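Local coordinates for N-acetylglucosamine-specific lectin (Saxidomus purpuratus, PDB 6A7S), which binds N-acetylated amino sugars, N-acetylglucosamine and N-acetylgalactosamine, through a C-type lectin fold, at residues F74-L79 with V135-D140; I90-N95 with G124-L129. One frame throughout, in Å; residues are numbered along the deposited sequence.

Contact 1: F74-L79 with V135-D140; sequences FIRGIL and VWQWND. With NGA (2-acetamido-2-deoxy-beta-D-galactopyranose), chain B.
Leu-79 lies over one face of the Trp-136 indole: its CB stands 3.7 Å from the centroid of the six-membered ring, 11° off the ring normal, a CH-pi contact. Farther out, the CD1 branch of Leu-79 reaches the same ring, 3.5 Å from Trp-136 CE3. The second flat group, the guanidinium of Arg-76, has the carbonyl oxygens of Trp-136 and Val-135 at its edge, near its plane. Arg-76 NH2 donates to Trp-136 O at 3.0 Å with an N-H...O angle of 138°, and NE adds a weak bond to the same oxygen, so one carbonyl takes two N-H groups. With CG anti to the backbone N (chi1 180°), Arg-76 carries CG alongside Trp-136 CB, and the bend at chi3 then turns NE and the guanidinium toward Trp-136 O. The strongest partner of its charge is nevertheless Asp-72, with Asp-73 pairing with NH1, and these two carboxylates probably keep the guanidinium turned as it is. Trp-136 and Gln-137 form a G1 beta bulge facing Leu-129, and Val-135 N donates to Gln-137 OE1 at 3.2 Å. Farther along, Asn-139 ND2 donates to both O3 and O7 of the bound N-acetylgalactosamine. The contact thus joins the C-terminal end of helix 69-79 to the corner between strands 134-135 and 137-141, with Leu-79 also touching Phe-42 of strand 38-47 and Tyr-88 of strand 87-95.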
ATOM      1  N   PHE A  74      14.303   5.435   0.948  1.00 35.69           N
ATOM      2  CA  PHE A  74      14.835   4.074   1.102  1.00 30.70           C
ATOM      3  C   PHE A  74      15.590   3.648  -0.183  1.00 27.77           C
ATOM      4  O   PHE A  74      16.765   3.202  -0.143  1.00 29.59           O
ATOM      5  CB  PHE A  74      13.712   3.078   1.427  1.00 33.46           C
ATOM      6  CG  PHE A  74      14.135   1.658   1.179  1.00 35.15           C
ATOM      7  CD1 PHE A  74      15.038   1.030   2.030  1.00 37.14           C
ATOM      8  CD2 PHE A  74      13.717   0.998   0.039  1.00 36.72           C
ATOM      9  CE1 PHE A  74      15.438  -0.274   1.795  1.00 34.06           C
ATOM     10  CE2 PHE A  74      14.110  -0.320  -0.190  1.00 37.59           C
ATOM     11  CZ  PHE A  74      14.977  -0.941   0.686  1.00 30.37           C
ATOM     12  N   ILE A  75      14.953   3.877  -1.326  1.00 28.97           N
ATOM     13  CA  ILE A  75      15.544   3.602  -2.607  1.00 29.41           C
ATOM     14  C   ILE A  75      16.833   4.426  -2.781  1.00 29.71           C
ATOM     15  O   ILE A  75      17.862   3.884  -3.192  1.00 29.47           O
ATOM     16  CB  ILE A  75      14.542   3.886  -3.731  1.00 31.53           C
ATOM     17  CG1 ILE A  75      13.445   2.817  -3.795  1.00 33.61           C
ATOM     18  CG2 ILE A  75      15.245   4.010  -5.063  1.00 30.55           C
ATOM     19  CD1 ILE A  75      12.280   3.269  -4.622  1.00 32.05           C
ATOM     20  N   ARG A  76      16.777   5.711  -2.464  1.00 33.14           N
ATOM     21  CA  ARG A  76      17.973   6.560  -2.664  1.00 31.48           C
ATOM     22  C   ARG A  76      19.150   6.007  -1.845  1.00 30.29           C
ATOM     23  O   ARG A  76      20.235   5.917  -2.318  1.00 31.34           O
ATOM     24  CB  ARG A  76      17.637   7.986  -2.260  1.00 31.50           C
ATOM     25  CG  ARG A  76      18.804   8.954  -2.422  1.00 31.38           C
ATOM     26  CD  ARG A  76      18.356  10.363  -2.124  1.00 32.03           C
ATOM     27  NE  ARG A  76      17.337  10.819  -3.070  1.00 31.38           N
ATOM     28  CZ  ARG A  76      16.048  10.943  -2.823  1.00 32.49           C
ATOM     29  NH1 ARG A  76      15.606  10.860  -1.578  1.00 32.13           N
ATOM     30  NH2 ARG A  76      15.212  11.185  -3.827  1.00 30.04           N
ATOM     31  N   GLY A  77      18.887   5.579  -0.614  1.00 31.97           N
ATOM     32  CA  GLY A  77      19.907   5.023   0.266  1.00 33.70           C
ATOM     33  C   GLY A  77      20.612   3.825  -0.337  1.00 37.10           C
ATOM     34  O   GLY A  77      21.836   3.666  -0.210  1.00 32.11           O
ATOM     35  N   ILE A  78      19.837   2.969  -1.016  1.00 36.15           N
ATOM     36  CA  ILE A  78      20.407   1.802  -1.664  1.00 34.44           C
ATOM     37  C   ILE A  78      21.196   2.231  -2.918  1.00 31.12           C
ATOM     38  O   ILE A  78      22.297   1.834  -3.113  1.00 32.24           O
ATOM     39  CB  ILE A  78      19.330   0.747  -2.007  1.00 32.79           C
ATOM     40  CG1 ILE A  78      18.584   0.218  -0.772  1.00 34.89           C
ATOM     41  CG2 ILE A  78      19.988  -0.372  -2.792  1.00 33.63           C
ATOM     42  CD1 ILE A  78      19.431  -0.358   0.332  1.00 34.30           C
ATOM     43  N   LEU A  79      20.619   3.063  -3.774  1.00 29.15           N
ATOM     44  CA  LEU A  79      21.306   3.387  -5.032  1.00 31.67           C
ATOM     45  C   LEU A  79      22.599   4.200  -4.765  1.00 29.25           C
ATOM     46  O   LEU A  79      23.538   4.137  -5.551  1.00 32.08           O
ATOM     47  CB  LEU A  79      20.333   4.171  -5.917  1.00 28.70           C
ATOM     48  CG  LEU A  79      19.017   3.471  -6.281  1.00 28.62           C
ATOM     49  CD1 LEU A  79      18.284   4.280  -7.356  1.00 28.30           C
ATOM     50  CD2 LEU A  79      19.284   2.077  -6.793  1.00 29.35           C
ATOM     51  N   VAL A 135      19.928  14.190  -8.163  1.00 34.11           N
ATOM     52  CA  VAL A 135      20.694  13.418  -7.206  1.00 33.43           C
ATOM     53  C   VAL A 135      19.861  12.209  -6.730  1.00 31.77           C
ATOM     54  O   VAL A 135      19.281  12.234  -5.692  1.00 32.67           O
ATOM     55  CB  VAL A 135      21.176  14.327  -6.075  1.00 37.88           C
ATOM     56  CG1 VAL A 135      21.987  13.535  -5.055  1.00 43.21           C
ATOM     57  CG2 VAL A 135      22.003  15.503  -6.654  1.00 38.86           C
ATOM     58  N   TRP A 136      19.843  11.157  -7.529  1.00 31.05           N
ATOM     59  CA  TRP A 136      18.965   9.988  -7.312  1.00 30.28           C
ATOM     60  C   TRP A 136      17.532  10.444  -7.110  1.00 31.62           C
ATOM     61  O   TRP A 136      16.945  10.277  -6.042  1.00 31.11           O
ATOM     62  CB  TRP A 136      19.502   9.129  -6.151  1.00 30.32           C
ATOM     63  CG  TRP A 136      20.743   8.370  -6.511  1.00 30.12           C
ATOM     64  CD1 TRP A 136      21.948   8.450  -5.870  1.00 32.27           C
ATOM     65  CD2 TRP A 136      20.933   7.427  -7.583  1.00 31.18           C
ATOM     66  NE1 TRP A 136      22.854   7.610  -6.447  1.00 33.37           N
ATOM     67  CE2 TRP A 136      22.269   6.988  -7.512  1.00 32.74           C
ATOM     68  CE3 TRP A 136      20.145   6.965  -8.642  1.00 29.63           C
ATOM     69  CZ2 TRP A 136      22.802   6.082  -8.427  1.00 32.75           C
ATOM     70  CZ3 TRP A 136      20.678   6.108  -9.566  1.00 29.48           C
ATOM     71  CH2 TRP A 136      21.995   5.667  -9.455  1.00 31.88           C
ATOM     72  N   GLN A 137      16.989  11.049  -8.177  1.00 30.16           N
ATOM     73  CA  GLN A 137      15.653  11.531  -8.262  1.00 29.53           C
ATOM     74  C   GLN A 137      15.112  11.124  -9.635  1.00 30.33           C
ATOM     75  O   GLN A 137      15.838  10.668 -10.478  1.00 31.52           O
ATOM     76  CB  GLN A 137      15.593  13.038  -8.002  1.00 33.71           C
ATOM     77  CG  GLN A 137      16.030  13.440  -6.593  1.00 36.61           C
ATOM     78  CD  GLN A 137      16.279  14.933  -6.470  1.00 40.11           C
ATOM     79  OE1 GLN A 137      17.246  15.443  -7.028  1.00 36.84           O
ATOM     80  NE2 GLN A 137      15.418  15.644  -5.740  1.00 31.78           N
ATOM     81  N   TRP A 138      13.812  11.291  -9.883  1.00 26.84           N
ATOM     82  CA  TRP A 138      13.264  10.765 -11.087  1.00 32.17           C
ATOM     83  C   TRP A 138      13.612  11.643 -12.325  1.00 32.07           C
ATOM     84  O   TRP A 138      13.656  12.853 -12.224  1.00 35.90           O
ATOM     85  CB  TRP A 138      11.745  10.693 -10.979  1.00 29.92           C
ATOM     86  CG  TRP A 138      11.168  10.019  -9.783  1.00 32.93           C
ATOM     87  CD1 TRP A 138      11.736   9.155  -8.893  1.00 34.30           C
ATOM     88  CD2 TRP A 138       9.789  10.118  -9.448  1.00 34.44           C
ATOM     89  NE1 TRP A 138      10.805   8.756  -7.983  1.00 37.65           N
ATOM     90  CE2 TRP A 138       9.597   9.320  -8.307  1.00 37.00           C
ATOM     91  CE3 TRP A 138       8.722  10.849  -9.981  1.00 33.75           C
ATOM     92  CZ2 TRP A 138       8.356   9.249  -7.683  1.00 37.71           C
ATOM     93  CZ3 TRP A 138       7.484  10.742  -9.383  1.00 36.45           C
ATOM     94  CH2 TRP A 138       7.318   9.967  -8.233  1.00 37.19           C
ATOM     95  N   ASN A 139      13.857  10.981 -13.457  1.00 31.41           N
ATOM     96  CA  ASN A 139      13.984  11.582 -14.772  1.00 35.28           C
ATOM     97  C   ASN A 139      13.111  10.793 -15.737  1.00 34.81           C
ATOM     98  O   ASN A 139      12.925   9.576 -15.546  1.00 34.02           O
ATOM     99  CB  ASN A 139      15.431  11.654 -15.282  1.00 34.18           C
ATOM    100  CG  ASN A 139      15.531  12.198 -16.703  1.00 35.01           C
ATOM    101  OD1 ASN A 139      15.002  13.271 -17.032  1.00 36.65           O
ATOM    102  ND2 ASN A 139      16.160  11.417 -17.564  1.00 29.20           N
ATOM    103  N   ASP A 140      12.603  11.500 -16.764  1.00 31.46           N
ATOM    104  CA  ASP A 140      11.982  10.864 -17.887  1.00 33.51           C
ATOM    105  C   ASP A 140      13.020  10.736 -19.002  1.00 35.70           C
ATOM    106  O   ASP A 140      13.596  11.735 -19.471  1.00 37.06           O
ATOM    107  CB  ASP A 140      10.709  11.575 -18.381  1.00 35.21           C
ATOM    108  CG  ASP A 140      10.798  13.075 -18.604  1.00 34.89           C
ATOM    109  OD1 ASP A 140      11.815  13.719 -18.188  1.00 38.46           O
ATOM    110  OD2 ASP A 140       9.815  13.605 -19.231  1.00 39.44           O
TER
HETATM  111  C1  NGA B 201      20.887  11.685 -19.055  1.00 33.65           C
HETATM  112  C2  NGA B 201      19.510  11.033 -18.869  1.00 29.40           C
HETATM  113  C3  NGA B 201      18.845  11.589 -20.122  1.00 30.70           C
HETATM  114  C4  NGA B 201      19.022  13.140 -20.132  1.00 31.02           C
HETATM  115  C5  NGA B 201      20.397  13.650 -19.725  1.00 34.75           C
HETATM  116  C6  NGA B 201      20.662  15.178 -19.718  1.00 39.71           C
HETATM  117  C7  NGA B 201      18.802   8.740 -18.359  1.00 32.91           C
HETATM  118  C8  NGA B 201      19.001   7.305 -18.827  1.00 36.58           C
HETATM  119  N2  NGA B 201      19.558   9.598 -19.029  1.00 30.98           N
HETATM  120  O1  NGA B 201      22.112  11.006 -19.032  1.00 44.32           O
HETATM  121  O3  NGA B 201      17.508  11.126 -20.223  1.00 32.70           O
HETATM  122  O4  NGA B 201      17.983  13.535 -19.249  1.00 32.67           O
HETATM  123  O5  NGA B 201      20.806  12.990 -18.489  1.00 37.82           O
HETATM  124  O6  NGA B 201      20.413  15.681 -21.046  1.00 39.66           O
HETATM  125  O7  NGA B 201      17.992   9.083 -17.531  1.00 33.09           O

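Contact 2: I90-N95 with G124-L129; sequences IGARWN and GCLDYL. With NGA (2-acetamido-2-deoxy-beta-D-galactopyranose), chain B.
Arg-93 faces Cys-125 as a non-hydrogen-bonded antiparallel pair of strands 92-95 and 125-129, whose axes run at 155° to each other and approach to 4.7 Å, with backbone bonds from Leu-126 N to Ala-92 O (2.9 Å) and from Trp-94 N to Gly-124 O, and a third, Ile-90 N to Leu-126 O, coming from before the corner at Gly-91. This ladder belongs to the sheet of the C-type lectin fold that carries the sugar site.

On the Ile-90 side the contact is apolar. Ile-90 CG2 meets Tyr-128 CD1 at 3.5 Å, in the plane of the ring and at its edge, the two side chains crossing at about a right angle. Ile-90 takes chi1 66°, which sets CG1 between its backbone N and carbonyl carbon and brings it 3.9 Å from Leu-126 CB. Leu-126 in turn sends CD1 to Ala-92 CB at 4.0 Å. Between Ile-90 and Ala-92, Gly-91 is the centre of an inverse gamma turn closed by Ala-92 N to Ile-90 O. Tyr-128 OH is hydrogen-bonded to Asp-72 OD1 and Trp-138 NE1, which would help fix the ring's far end.

Asp-127 leaves its strand away from 92-95, and its OD2 lies 2.6 Å from O7 of N-acetylgalactosamine; Leu-129 CD1 is also near that oxygen.

On the face carrying Arg-93 and Cys-125, the sulfur is already joined to Cys-144 in a disulfide, and Arg-93 NH1 makes a salt bridge with Glu-50. With both ends held in this way, Cys-125 SG sits over one face of the guanidinium, offset toward its rim, 3.6 Å from Arg-93 NE.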
ATOM      1  N   ILE A  90      12.342   2.320 -13.197  1.00 31.76           N
ATOM      2  CA  ILE A  90      11.239   2.199 -12.271  1.00 32.30           C
ATOM      3  C   ILE A  90       9.907   2.154 -13.042  1.00 31.80           C
ATOM      4  O   ILE A  90       9.837   2.408 -14.228  1.00 31.69           O
ATOM      5  CB  ILE A  90      11.249   3.329 -11.203  1.00 30.11           C
ATOM      6  CG1 ILE A  90      11.004   4.717 -11.815  1.00 34.04           C
ATOM      7  CG2 ILE A  90      12.514   3.276 -10.335  1.00 28.70           C
ATOM      8  CD1 ILE A  90      10.803   5.797 -10.794  1.00 36.64           C
ATOM      9  N   GLY A  91       8.811   1.887 -12.327  1.00 34.80           N
ATOM     10  CA  GLY A  91       7.550   1.455 -12.955  1.00 35.09           C
ATOM     11  C   GLY A  91       6.647   2.605 -13.294  1.00 38.80           C
ATOM     12  O   GLY A  91       5.474   2.653 -12.860  1.00 37.20           O
ATOM     13  N   ALA A  92       7.156   3.536 -14.104  1.00 36.14           N
ATOM     14  CA  ALA A  92       6.327   4.568 -14.609  1.00 32.59           C
ATOM     15  C   ALA A  92       6.795   5.013 -15.993  1.00 38.55           C
ATOM     16  O   ALA A  92       7.964   4.950 -16.321  1.00 35.56           O
ATOM     17  CB  ALA A  92       6.276   5.718 -13.638  1.00 34.79           C
ATOM     18  N   ARG A  93       5.832   5.486 -16.790  1.00 39.56           N
ATOM     19  CA  ARG A  93       6.055   5.942 -18.147  1.00 45.79           C
ATOM     20  C   ARG A  93       4.865   6.793 -18.603  1.00 44.39           C
ATOM     21  O   ARG A  93       3.815   6.763 -17.979  1.00 40.37           O
ATOM     22  CB  ARG A  93       6.287   4.748 -19.077  1.00 53.66           C
ATOM     23  CG  ARG A  93       5.041   4.009 -19.540  1.00 55.29           C
ATOM     24  CD  ARG A  93       5.348   3.038 -20.677  1.00 59.69           C
ATOM     25  NE  ARG A  93       5.948   3.602 -21.892  1.00 57.05           N
ATOM     26  CZ  ARG A  93       6.451   2.877 -22.893  1.00 56.04           C
ATOM     27  NH1 ARG A  93       6.477   1.554 -22.819  1.00 63.58           N
ATOM     28  NH2 ARG A  93       6.919   3.472 -23.970  1.00 55.35           N
ATOM     29  N   TRP A  94       5.058   7.570 -19.674  1.00 41.40           N
ATOM     30  CA  TRP A  94       3.995   8.362 -20.237  1.00 46.82           C
ATOM     31  C   TRP A  94       2.777   7.476 -20.541  1.00 45.60           C
ATOM     32  O   TRP A  94       2.908   6.431 -21.118  1.00 43.57           O
ATOM     33  CB  TRP A  94       4.453   9.060 -21.508  1.00 44.42           C
ATOM     34  CG  TRP A  94       3.466  10.074 -21.977  1.00 50.34           C
ATOM     35  CD1 TRP A  94       2.662   9.984 -23.078  1.00 54.33           C
ATOM     36  CD2 TRP A  94       3.164  11.334 -21.351  1.00 48.47           C
ATOM     37  NE1 TRP A  94       1.898  11.110 -23.190  1.00 54.61           N
ATOM     38  CE2 TRP A  94       2.186  11.958 -22.152  1.00 55.57           C
ATOM     39  CE3 TRP A  94       3.623  12.003 -20.208  1.00 49.04           C
ATOM     40  CZ2 TRP A  94       1.666  13.215 -21.837  1.00 53.97           C
ATOM     41  CZ3 TRP A  94       3.116  13.250 -19.905  1.00 52.00           C
ATOM     42  CH2 TRP A  94       2.146  13.846 -20.711  1.00 54.43           C
ATOM     43  N   ASN A  95       1.587   7.956 -20.186  1.00 52.84           N
ATOM     44  CA  ASN A  95       0.369   7.163 -20.346  1.00 58.94           C
ATOM     45  C   ASN A  95      -0.530   7.856 -21.376  1.00 59.89           C
ATOM     46  O   ASN A  95      -0.920   8.988 -21.156  1.00 57.93           O
ATOM     47  CB  ASN A  95      -0.326   6.962 -19.002  1.00 59.02           C
ATOM     48  CG  ASN A  95      -1.578   6.129 -19.127  1.00 62.92           C
ATOM     49  OD1 ASN A  95      -1.696   5.079 -18.509  1.00 64.86           O
ATOM     50  ND2 ASN A  95      -2.494   6.578 -19.960  1.00 58.00           N
ATOM     51  N   GLY A 124       8.540   9.818 -22.186  1.00 38.27           N
ATOM     52  CA  GLY A 124       9.415   8.690 -22.045  1.00 41.21           C
ATOM     53  C   GLY A 124       9.065   7.791 -20.869  1.00 38.51           C
ATOM     54  O   GLY A 124       7.910   7.681 -20.471  1.00 42.38           O
ATOM     55  N   CYS A 125      10.111   7.162 -20.317  1.00 33.88           N
ATOM     56  CA  CYS A 125      10.038   6.165 -19.230  1.00 34.42           C
ATOM     57  C   CYS A 125      10.909   6.632 -18.062  1.00 35.78           C
ATOM     58  O   CYS A 125      11.949   7.259 -18.270  1.00 36.47           O
ATOM     59  CB  CYS A 125      10.552   4.822 -19.722  1.00 38.79           C
ATOM     60  SG  CYS A 125       9.376   3.975 -20.811  1.00 43.65           S
ATOM     61  N   LEU A 126      10.508   6.320 -16.834  1.00 34.01           N
ATOM     62  CA  LEU A 126      11.135   6.949 -15.701  1.00 32.66           C
ATOM     63  C   LEU A 126      12.259   6.057 -15.181  1.00 32.25           C
ATOM     64  O   LEU A 126      12.184   4.800 -15.201  1.00 30.53           O
ATOM     65  CB  LEU A 126      10.117   7.250 -14.601  1.00 33.23           C
ATOM     66  CG  LEU A 126       9.386   8.583 -14.728  1.00 35.07           C
ATOM     67  CD1 LEU A 126       8.263   8.511 -15.760  1.00 37.81           C
ATOM     68  CD2 LEU A 126       8.844   8.984 -13.377  1.00 37.38           C
ATOM     69  N   ASP A 127      13.290   6.751 -14.696  1.00 31.66           N
ATOM     70  CA  ASP A 127      14.363   6.158 -13.925  1.00 30.79           C
ATOM     71  C   ASP A 127      14.635   7.005 -12.688  1.00 28.63           C
ATOM     72  O   ASP A 127      14.128   8.075 -12.554  1.00 32.82           O
ATOM     73  CB  ASP A 127      15.616   5.928 -14.768  1.00 30.78           C
ATOM     74  CG  ASP A 127      16.153   7.161 -15.500  1.00 31.61           C
ATOM     75  OD1 ASP A 127      15.887   8.265 -15.014  1.00 29.59           O
ATOM     76  OD2 ASP A 127      16.925   6.965 -16.487  1.00 31.48           O
ATOM     77  N   TYR A 128      15.305   6.403 -11.704  1.00 31.06           N
ATOM     78  CA  TYR A 128      16.058   7.167 -10.768  1.00 32.32           C
ATOM     79  C   TYR A 128      17.358   7.518 -11.462  1.00 30.61           C
ATOM     80  O   TYR A 128      17.948   6.652 -12.070  1.00 31.38           O
ATOM     81  CB  TYR A 128      16.340   6.397  -9.473  1.00 33.05           C
ATOM     82  CG  TYR A 128      15.238   6.558  -8.469  1.00 33.34           C
ATOM     83  CD1 TYR A 128      14.125   5.723  -8.495  1.00 34.38           C
ATOM     84  CD2 TYR A 128      15.262   7.558  -7.528  1.00 35.27           C
ATOM     85  CE1 TYR A 128      13.078   5.880  -7.602  1.00 35.11           C
ATOM     86  CE2 TYR A 128      14.228   7.718  -6.612  1.00 35.44           C
ATOM     87  CZ  TYR A 128      13.118   6.890  -6.663  1.00 37.40           C
ATOM     88  OH  TYR A 128      12.072   7.064  -5.804  1.00 36.23           O
ATOM     89  N   LEU A 129      17.755   8.787 -11.418  1.00 31.67           N
ATOM     90  CA  LEU A 129      18.944   9.218 -12.136  1.00 28.32           C
ATOM     91  C   LEU A 129      19.878   9.910 -11.151  1.00 27.87           C
ATOM     92  O   LEU A 129      19.456  10.625 -10.268  1.00 30.33           O
ATOM     93  CB  LEU A 129      18.530  10.186 -13.252  1.00 30.18           C
ATOM     94  CG  LEU A 129      19.640  10.913 -14.039  1.00 29.83           C
ATOM     95  CD1 LEU A 129      20.482   9.930 -14.833  1.00 31.71           C
ATOM     96  CD2 LEU A 129      19.012  11.921 -15.016  1.00 31.47           C
TER
HETATM   97  C1  NGA B 201      20.887  11.685 -19.055  1.00 33.65           C
HETATM   98  C2  NGA B 201      19.510  11.033 -18.869  1.00 29.40           C
HETATM   99  C3  NGA B 201      18.845  11.589 -20.122  1.00 30.70           C
HETATM  100  C4  NGA B 201      19.022  13.140 -20.132  1.00 31.02           C
HETATM  101  C5  NGA B 201      20.397  13.650 -19.725  1.00 34.75           C
HETATM  102  C6  NGA B 201      20.662  15.178 -19.718  1.00 39.71           C
HETATM  103  C7  NGA B 201      18.802   8.740 -18.359  1.00 32.91           C
HETATM  104  C8  NGA B 201      19.001   7.305 -18.827  1.00 36.58           C
HETATM  105  N2  NGA B 201      19.558   9.598 -19.029  1.00 30.98           N
HETATM  106  O1  NGA B 201      22.112  11.006 -19.032  1.00 44.32           O
HETATM  107  O3  NGA B 201      17.508  11.126 -20.223  1.00 32.70           O
HETATM  108  O4  NGA B 201      17.983  13.535 -19.249  1.00 32.67           O
HETATM  109  O5  NGA B 201      20.806  12.990 -18.489  1.00 37.82           O
HETATM  110  O6  NGA B 201      20.413  15.681 -21.046  1.00 39.66           O
HETATM  111  O7  NGA B 201      17.992   9.083 -17.531  1.00 33.09           O

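Overall arrangement
Strand 125-131 links the two contacts: it pairs with 87-95 in contact 2 and, along its other edge, with 137-141, the strand of contact 1. Their centres lie about 12 Å apart, and the seam is direct, with Gln-137 O 2.8 Å from Leu-129 N and Asn-139 O 3.0 Å from Asp-127 N, both probable hydrogen bonds. Leu-79 CD1 also packs on Tyr-128 CB at 3.6 Å, bringing the helix of contact 1 onto the sheet. Both contacts touch the sugar: Asn-139 ND2 of contact 1 and, outside both contacts, His-141 ND1 are hydrogen-bonded to it, while Asp-127 and Leu-129 of contact 2 lie close to its O7.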